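Local coordinates for RNA methyltransferase, TrmH family (Porphyromonas gingivalis, PDB 2I6D), which probably binds RNA and transfers a methyl group to it, as a knotted SPOUT-class methyltransferase of the TrmH family, at residues F28-P33 with G37-F42; A53-V58 with A64-L69; D167-F172 with P214-E219. One frame throughout, in Å; residues are numbered along the deposited sequence.

Contact 1: F28-P33 with G37-F42; sequences FAVEGP and GEMLPF
The side chain of Met39, a selenomethionine of helix 33-39, packs back on Phe28 and Val30 of strand 27-31, within a strand-to-helix connection of the MRM3-like substrate-binding domain, probably RNA-binding. The principle it illustrates is that a helix that follows an edge strand can pack back on it through an apolar side chain.

The apolar contacts all converge on the end of Met39, in the conformer described, one of two modelled. Its selenium rests against both methyls of Val30, 3.8 Å from CG1 and 3.9 Å from CG2, and the two side chains cross at a slant. The chain is extended through chi2 and then bends at chi3 (65°), which carries CE on to the Phe28 ring. There the methyl meets the rim, near the ring plane and equally distant from CE1 and CZ, while the same ring also meets Phe142. Val30 is further packed by Leu35 and Val36 of the intervening helix and by Phe91 of the adjacent strand.

The polar contact is purely backbone. Gly32 holds the N-cap position with phi at 97°, a value readily accessible to glycine, and from Pro33 the chain is helical. The first turn is closed by the amide of Gly37, which donates to Pro33: N to O is 2.9 Å, with an N-H...O angle of 153°.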
loop_
_atom_site.group_PDB
_atom_site.type_symbol
_atom_site.label_atom_id
_atom_site.label_comp_id
_atom_site.label_asym_id
_atom_site.label_seq_id
_atom_site.Cartn_x
_atom_site.Cartn_y
_atom_site.Cartn_z
ATOM N N PHE A 28 9.519 -2.860 9.958
ATOM C CA PHE A 28 9.397 -1.532 9.356
ATOM C C PHE A 28 8.897 -0.578 10.415
ATOM O O PHE A 28 8.255 -1.005 11.399
ATOM C CB PHE A 28 8.463 -1.555 8.128
ATOM C CG PHE A 28 7.003 -1.778 8.465
ATOM C CD1 PHE A 28 6.135 -0.696 8.590
ATOM C CD2 PHE A 28 6.512 -3.053 8.697
ATOM C CE1 PHE A 28 4.787 -0.894 8.890
ATOM C CE2 PHE A 28 5.134 -3.265 9.009
ATOM C CZ PHE A 28 4.290 -2.176 9.105
ATOM N N ALA A 29 9.182 0.710 10.239
ATOM C CA ALA A 29 8.787 1.703 11.213
ATOM C C ALA A 29 7.600 2.545 10.725
ATOM O O ALA A 29 7.393 2.755 9.509
ATOM C CB ALA A 29 9.975 2.614 11.562
ATOM N N VAL A 30 6.870 3.062 11.696
ATOM C CA VAL A 30 5.719 3.945 11.503
ATOM C C VAL A 30 5.857 5.060 12.520
ATOM O O VAL A 30 6.162 4.805 13.716
ATOM C CB VAL A 30 4.386 3.179 11.729
ATOM C CG1 VAL A 30 3.132 4.091 11.534
ATOM C CG2 VAL A 30 4.307 1.946 10.786
ATOM N N GLU A 31 5.653 6.285 12.060
ATOM C CA GLU A 31 5.805 7.468 12.911
ATOM C C GLU A 31 4.514 8.248 13.153
ATOM O O GLU A 31 3.670 8.433 12.259
ATOM C CB GLU A 31 6.891 8.393 12.374
ATOM C CG GLU A 31 8.241 7.689 12.142
ATOM C CD GLU A 31 9.316 8.700 11.741
ATOM O OE1 GLU A 31 9.193 9.869 12.148
ATOM O OE2 GLU A 31 10.261 8.346 10.999
ATOM N N GLY A 32 4.371 8.692 14.392
ATOM C CA GLY A 32 3.320 9.612 14.759
ATOM C C GLY A 32 2.115 8.925 15.367
ATOM O O GLY A 32 1.816 7.802 15.018
ATOM N N PRO A 33 1.412 9.606 16.281
ATOM C CA PRO A 33 0.296 8.971 16.983
ATOM C C PRO A 33 -0.843 8.481 16.088
ATOM O O PRO A 33 -1.487 7.496 16.427
ATOM C CB PRO A 33 -0.243 10.082 17.914
ATOM C CG PRO A 33 0.411 11.368 17.460
ATOM C CD PRO A 33 1.672 10.990 16.736
ATOM N N GLY A 37 -1.338 4.562 16.260
ATOM C CA GLY A 37 -2.602 4.184 16.903
ATOM C C GLY A 37 -3.469 3.326 16.000
ATOM O O GLY A 37 -3.977 2.271 16.398
ATOM N N GLU A 38 -3.613 3.734 14.753
ATOM C CA GLU A 38 -4.439 2.950 13.866
ATOM C C GLU A 38 -3.880 1.591 13.481
ATOM O O GLU A 38 -4.661 0.648 13.252
ATOM C CB GLU A 38 -4.803 3.714 12.609
ATOM C CG GLU A 38 -5.990 3.049 11.923
ATOM C CD GLU A 38 -6.945 4.022 11.336
ATOM O OE1 GLU A 38 -6.592 5.225 11.263
ATOM O OE2 GLU A 38 -8.058 3.569 10.965
HETATM N N MSE A 39 -2.559 1.470 13.403
HETATM C CA MSE A 39 -1.975 0.232 12.898
HETATM C C MSE A 39 -1.597 -0.781 14.009
HETATM O O MSE A 39 -1.403 -1.973 13.733
HETATM C CB MSE A 39 -0.781 0.548 11.990
HETATM C CG MSE A 39 -1.107 1.428 10.779
HETATM SE SE MSE A 39 0.538 1.900 9.761
HETATM C CE MSE A 39 1.070 0.105 9.144
ATOM N N LEU A 40 -1.520 -0.317 15.257
ATOM C CA LEU A 40 -1.230 -1.228 16.392
ATOM C C LEU A 40 -2.075 -2.507 16.452
ATOM O O LEU A 40 -1.536 -3.582 16.699
ATOM C CB LEU A 40 -1.271 -0.489 17.755
ATOM C CG LEU A 40 0.020 0.215 18.163
ATOM C CD1 LEU A 40 -0.241 1.237 19.292
ATOM C CD2 LEU A 40 1.127 -0.781 18.556
ATOM N N PRO A 41 -3.409 -2.398 16.284
ATOM C CA PRO A 41 -4.233 -3.616 16.356
ATOM C C PRO A 41 -3.993 -4.614 15.228
ATOM O O PRO A 41 -4.504 -5.746 15.284
ATOM C CB PRO A 41 -5.668 -3.085 16.247
ATOM C CG PRO A 41 -5.574 -1.629 16.610
ATOM C CD PRO A 41 -4.232 -1.194 16.083
ATOM N N PHE A 42 -3.248 -4.225 14.203
ATOM C CA PHE A 42 -3.170 -5.057 12.986
ATOM C C PHE A 42 -1.771 -5.581 12.641
ATOM O O PHE A 42 -1.594 -6.342 11.671
ATOM C CB PHE A 42 -3.732 -4.280 11.809
ATOM C CG PHE A 42 -5.167 -3.902 11.989
ATOM C CD1 PHE A 42 -6.173 -4.841 11.799
ATOM C CD2 PHE A 42 -5.506 -2.617 12.399
ATOM C CE1 PHE A 42 -7.515 -4.493 12.000
ATOM C CE2 PHE A 42 -6.844 -2.256 12.583
ATOM C CZ PHE A 42 -7.849 -3.199 12.387
#

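Contact 2: A53-V58 with A64-L69; sequences AMLRAV and AEVVEL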
loop_
_atom_site.group_PDB
_atom_site.type_symbol
_atom_site.label_atom_id
_atom_site.label_comp_id
_atom_site.label_asym_id
_atom_site.label_seq_id
_atom_site.Cartn_x
_atom_site.Cartn_y
_atom_site.Cartn_z
ATOM N N ALA A 53 3.684 11.606 27.005
ATOM C CA ALA A 53 2.357 12.073 26.557
ATOM C C ALA A 53 1.862 11.261 25.355
ATOM O O ALA A 53 0.663 11.006 25.220
ATOM C CB ALA A 53 2.377 13.572 26.241
HETATM N N MSE A 54 2.792 10.841 24.506
HETATM C CA MSE A 54 2.454 9.984 23.366
HETATM C C MSE A 54 2.161 8.553 23.789
HETATM O O MSE A 54 1.196 7.950 23.319
HETATM C CB MSE A 54 3.551 10.031 22.300
HETATM C CG MSE A 54 3.733 11.417 21.675
HETATM SE SE MSE A 54 2.136 11.968 20.686
HETATM C CE MSE A 54 1.285 13.116 22.047
ATOM N N LEU A 55 2.974 8.007 24.686
ATOM C CA LEU A 55 2.803 6.608 25.087
ATOM C C LEU A 55 1.510 6.363 25.888
ATOM O O LEU A 55 0.895 5.301 25.789
ATOM C CB LEU A 55 4.019 6.124 25.880
ATOM C CG LEU A 55 5.339 6.065 25.106
ATOM C CD1 LEU A 55 6.477 5.719 26.050
ATOM C CD2 LEU A 55 5.242 5.028 23.982
ATOM N N ARG A 56 1.102 7.337 26.687
ATOM C CA ARG A 56 -0.090 7.158 27.501
ATOM C C ARG A 56 -1.359 7.018 26.640
ATOM O O ARG A 56 -2.342 6.391 27.062
ATOM C CB ARG A 56 -0.240 8.313 28.490
ATOM C CG ARG A 56 -0.763 9.599 27.848
ATOM C CD ARG A 56 -1.084 10.650 28.878
ATOM N NE ARG A 56 -2.275 10.300 29.646
ATOM C CZ ARG A 56 -2.898 11.126 30.478
ATOM N NH1 ARG A 56 -3.970 10.708 31.131
ATOM N NH2 ARG A 56 -2.450 12.367 30.662
ATOM N N ALA A 57 -1.310 7.583 25.428
ATOM C CA ALA A 57 -2.481 7.641 24.554
ATOM C C ALA A 57 -2.693 6.358 23.757
ATOM O O ALA A 57 -3.747 6.177 23.161
ATOM C CB ALA A 57 -2.400 8.835 23.621
ATOM N N VAL A 58 -1.708 5.464 23.749
ATOM C CA VAL A 58 -1.868 4.193 23.040
ATOM C C VAL A 58 -1.835 3.039 24.029
ATOM O O VAL A 58 -1.084 3.093 25.020
ATOM C CB VAL A 58 -0.773 3.984 21.955
ATOM C CG1 VAL A 58 -0.897 5.042 20.851
ATOM C CG2 VAL A 58 0.596 4.041 22.552
ATOM N N ALA A 64 6.371 -5.767 23.694
ATOM C CA ALA A 64 7.231 -4.889 22.920
ATOM C C ALA A 64 8.239 -4.218 23.839
ATOM O O ALA A 64 8.002 -4.072 25.033
ATOM C CB ALA A 64 6.409 -3.844 22.154
ATOM N N GLU A 65 9.375 -3.835 23.283
ATOM C CA GLU A 65 10.264 -2.926 23.977
ATOM C C GLU A 65 9.743 -1.481 23.869
ATOM O O GLU A 65 9.692 -0.900 22.772
ATOM C CB GLU A 65 11.671 -3.032 23.431
ATOM C CG GLU A 65 12.631 -2.142 24.154
ATOM C CD GLU A 65 13.996 -2.751 24.252
ATOM O OE1 GLU A 65 14.682 -2.450 25.249
ATOM O OE2 GLU A 65 14.366 -3.529 23.335
ATOM N N VAL A 66 9.357 -0.925 25.013
ATOM C CA VAL A 66 8.784 0.405 25.089
ATOM C C VAL A 66 9.771 1.331 25.782
ATOM O O VAL A 66 10.226 1.040 26.898
ATOM C CB VAL A 66 7.436 0.381 25.845
ATOM C CG1 VAL A 66 6.873 1.784 25.982
ATOM C CG2 VAL A 66 6.447 -0.525 25.111
ATOM N N VAL A 67 10.140 2.419 25.111
ATOM C CA VAL A 67 11.142 3.346 25.670
ATOM C C VAL A 67 10.475 4.686 25.795
ATOM O O VAL A 67 10.052 5.240 24.793
ATOM C CB VAL A 67 12.420 3.498 24.791
ATOM C CG1 VAL A 67 13.450 4.394 25.489
ATOM C CG2 VAL A 67 13.061 2.130 24.458
ATOM N N GLU A 68 10.354 5.197 27.016
ATOM C CA GLU A 68 9.816 6.536 27.199
ATOM C C GLU A 68 10.978 7.511 27.133
ATOM O O GLU A 68 11.937 7.377 27.892
ATOM C CB GLU A 68 9.075 6.674 28.540
ATOM C CG GLU A 68 8.554 8.092 28.838
ATOM C CD GLU A 68 8.233 8.316 30.324
ATOM O OE1 GLU A 68 7.291 7.668 30.826
ATOM O OE2 GLU A 68 8.907 9.150 30.985
ATOM N N LEU A 69 10.873 8.494 26.241
ATOM C CA LEU A 69 11.931 9.473 26.030
ATOM C C LEU A 69 11.560 10.847 26.587
ATOM O O LEU A 69 10.381 11.215 26.590
ATOM C CB LEU A 69 12.240 9.576 24.539
ATOM C CG LEU A 69 12.864 8.332 23.893
ATOM C CD1 LEU A 69 12.994 8.566 22.419
ATOM C CD2 LEU A 69 14.213 8.005 24.481
#
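This is a small apolar contact of a short helix on the outermost strand of a sheet, made almost wholly by one residue: Leu55 of helix 52-56 reaches across to strand 65-69 in the N-terminal domain. No hydrogen bond joins the two segments, and only 128 Å² of surface is buried between them, both sides summed.

Both methyls of Leu55 take part, but unequally. CD1 comes down on the strand backbone, 3.6 Å from CA of Glu68 and 3.8 Å from the carbonyl O of Val67, so that this methyl rests on main chain as much as on side chains. It also lies alongside CB of Glu68, at 3.7 Å. CD2 points toward the start of the strand and shares CG1 of Val66 with CD1: the valine methyl is 4.0 Å from CD1 and 4.1 Å from CD2, and the two side chains lie alongside one another, pointing contrary ways.

The contact lies within a beta-alpha-beta unit. Strand 45-51, helix 52-56 and strand 65-69 follow in sequence, the two strands lie parallel and neighbouring, and the helix crosses over one face of the sheet. Leu55 accordingly also touches Leu48 on the first strand and Leu87 on strand 87-92, while Val67 directs its side chain to the opposite face, against Leu5.

The carboxylate end of Glu68 is carried off from this contact. Its CG stands opposite the backbone N (chi1 176°) and the chain runs on extended, leaving CB as the part that meets the leucine.

Contact 3: D167-F172 with P214-E219; sequences DTLAYF and PEVAAE
Leu169 of helix 165-174 packs into the angle between Val216 and Glu219, which belong to helix 214-217 and the turn that follows it, and the contact as a whole shows how a buried apolar side and a polar side turned away from the sheet can share one interface. Both segments belong to the SpoU methylase domain, whose parallel sheet underlies them: Leu169 and Val216 each also touch Val204 of strand 201-206.

The tight part lies on that sheet side. CD1 of Leu169 comes within 3.6 Å of CG1 of Val216, the two side chains crossing at about a right angle. Nearer the backbone, the CB atoms of Leu169 and Glu219 meet at 3.8 Å, and CD1 of the leucine also reaches that glutamate CB, at 4.0 Å. Leu169 and Val216 are both buried.

The other side is more open to solvent, Ala170 and Glu219 both being partly exposed. Here the backbones come closest, the CA of Ala170 being 6.0 Å from the CA of Glu219, and the small side chain of the alanine is consistent with this. The glutamate chain is bent at chi2 (-61°), which folds its carboxylate back over the alanine: OE1 lies 3.4 Å from CA and 3.5 Å from CB of Ala170.

OE1 has its strong partner beyond the contact, in a salt bridge to NH2 of Arg173, one turn of the same helix past Leu169. The carboxylate thus lies over an apolar surface yet is paired with a charge, which would probably help to keep it ionised.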
loop_
_atom_site.group_PDB
_atom_site.type_symbol
_atom_site.label_atom_id
_atom_site.label_comp_id
_atom_site.label_asym_id
_atom_site.label_seq_id
_atom_site.Cartn_x
_atom_site.Cartn_y
_atom_site.Cartn_z
ATOM N N ASP A 167 2.463 -15.342 -13.596
ATOM C CA ASP A 167 2.086 -16.673 -13.092
ATOM C C ASP A 167 0.827 -16.583 -12.221
ATOM O O ASP A 167 -0.069 -17.425 -12.326
ATOM C CB ASP A 167 3.190 -17.234 -12.201
ATOM C CG ASP A 167 4.091 -18.187 -12.900
ATOM O OD1 ASP A 167 4.527 -19.140 -12.202
ATOM O OD2 ASP A 167 4.373 -18.004 -14.118
ATOM N N THR A 168 0.795 -15.583 -11.340
ATOM C CA THR A 168 -0.338 -15.332 -10.477
ATOM C C THR A 168 -1.588 -14.975 -11.269
ATOM O O THR A 168 -2.668 -15.533 -11.026
ATOM C CB THR A 168 -0.025 -14.193 -9.498
ATOM O OG1 THR A 168 0.989 -14.652 -8.606
ATOM C CG2 THR A 168 -1.262 -13.801 -8.677
ATOM N N LEU A 169 -1.464 -14.038 -12.216
ATOM C CA LEU A 169 -2.598 -13.706 -13.058
ATOM C C LEU A 169 -3.094 -14.915 -13.852
ATOM O O LEU A 169 -4.297 -15.161 -13.929
ATOM C CB LEU A 169 -2.251 -12.574 -14.024
ATOM C CG LEU A 169 -2.244 -11.171 -13.459
ATOM C CD1 LEU A 169 -1.958 -10.191 -14.616
ATOM C CD2 LEU A 169 -3.561 -10.823 -12.732
ATOM N N ALA A 170 -2.177 -15.657 -14.443
ATOM C CA ALA A 170 -2.538 -16.830 -15.235
ATOM C C ALA A 170 -3.299 -17.816 -14.358
ATOM O O ALA A 170 -4.325 -18.351 -14.757
ATOM C CB ALA A 170 -1.326 -17.466 -15.824
ATOM N N TYR A 171 -2.821 -17.996 -13.137
ATOM C CA TYR A 171 -3.409 -18.959 -12.217
ATOM C C TYR A 171 -4.857 -18.571 -11.839
ATOM O O TYR A 171 -5.786 -19.392 -11.944
ATOM C CB TYR A 171 -2.519 -19.080 -10.983
ATOM C CG TYR A 171 -3.084 -19.917 -9.867
ATOM C CD1 TYR A 171 -3.212 -21.310 -10.009
ATOM C CD2 TYR A 171 -3.463 -19.333 -8.667
ATOM C CE1 TYR A 171 -3.717 -22.084 -8.986
ATOM C CE2 TYR A 171 -3.970 -20.112 -7.622
ATOM C CZ TYR A 171 -4.093 -21.470 -7.795
ATOM O OH TYR A 171 -4.592 -22.221 -6.762
ATOM N N PHE A 172 -5.041 -17.336 -11.393
ATOM C CA PHE A 172 -6.385 -16.862 -11.018
ATOM C C PHE A 172 -7.313 -16.779 -12.213
ATOM O O PHE A 172 -8.500 -17.145 -12.114
ATOM C CB PHE A 172 -6.313 -15.555 -10.243
ATOM C CG PHE A 172 -5.887 -15.750 -8.837
ATOM C CD1 PHE A 172 -6.719 -16.412 -7.942
ATOM C CD2 PHE A 172 -4.632 -15.361 -8.415
ATOM C CE1 PHE A 172 -6.319 -16.615 -6.607
ATOM C CE2 PHE A 172 -4.223 -15.555 -7.090
ATOM C CZ PHE A 172 -5.065 -16.177 -6.186
ATOM N N PRO A 214 3.524 -5.715 -21.852
ATOM C CA PRO A 214 2.944 -6.668 -22.795
ATOM C C PRO A 214 2.669 -8.063 -22.188
ATOM O O PRO A 214 1.604 -8.646 -22.471
ATOM C CB PRO A 214 4.003 -6.736 -23.906
ATOM C CG PRO A 214 4.622 -5.404 -23.871
ATOM C CD PRO A 214 4.747 -5.100 -22.405
ATOM N N GLU A 215 3.572 -8.569 -21.343
ATOM C CA GLU A 215 3.415 -9.933 -20.801
ATOM C C GLU A 215 2.248 -10.003 -19.828
ATOM O O GLU A 215 1.550 -11.022 -19.761
ATOM C CB GLU A 215 4.695 -10.480 -20.132
ATOM C CG GLU A 215 4.710 -12.040 -20.020
ATOM C CD GLU A 215 5.850 -12.623 -19.179
ATOM O OE1 GLU A 215 6.017 -13.865 -19.180
ATOM O OE2 GLU A 215 6.561 -11.864 -18.498
ATOM N N VAL A 216 2.045 -8.937 -19.067
ATOM C CA VAL A 216 0.895 -8.833 -18.175
ATOM C C VAL A 216 -0.405 -8.608 -18.966
ATOM O O VAL A 216 -1.448 -9.211 -18.654
ATOM C CB VAL A 216 1.115 -7.714 -17.107
ATOM C CG1 VAL A 216 -0.155 -7.482 -16.228
ATOM C CG2 VAL A 216 2.277 -8.108 -16.184
ATOM N N ALA A 217 -0.342 -7.751 -19.986
ATOM C CA ALA A 217 -1.501 -7.472 -20.828
ATOM C C ALA A 217 -2.023 -8.772 -21.471
ATOM O O ALA A 217 -3.236 -8.936 -21.636
ATOM C CB ALA A 217 -1.167 -6.421 -21.899
ATOM N N ALA A 218 -1.123 -9.697 -21.799
ATOM C CA ALA A 218 -1.539 -10.980 -22.361
ATOM C C ALA A 218 -2.428 -11.813 -21.426
ATOM O O ALA A 218 -3.167 -12.672 -21.887
ATOM C CB ALA A 218 -0.326 -11.805 -22.841
ATOM N N GLU A 219 -2.387 -11.548 -20.127
ATOM C CA GLU A 219 -3.200 -12.286 -19.170
ATOM C C GLU A 219 -4.542 -11.622 -18.855
ATOM O O GLU A 219 -5.320 -12.152 -18.051
ATOM C CB GLU A 219 -2.425 -12.466 -17.860
ATOM C CG GLU A 219 -1.148 -13.280 -18.002
ATOM C CD GLU A 219 -1.379 -14.716 -18.495
ATOM O OE1 GLU A 219 -2.476 -15.295 -18.305
ATOM O OE2 GLU A 219 -0.444 -15.266 -19.085
#

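How the contacts relate
The three contacts come in series along the chain and fall into two domains. Contacts 1 and 2 lie in the MRM3-like domain, their centres 12 Å apart, and reach the same mixed sheet at its two outermost strands, 27-31 and 65-69. They touch: Pro33 CG meets the selenium of Met54 at 3.7 Å, and Leu40 packs on Val58, so the two contacts adjoin directly. Contact 3 belongs to the SpoU domain, on the other side of the chain's centre, about 34 Å from contact 1 and 46 Å from contact 2, centre to centre. The separation matches a protein with distinct probable RNA-binding and methyltransferase domains.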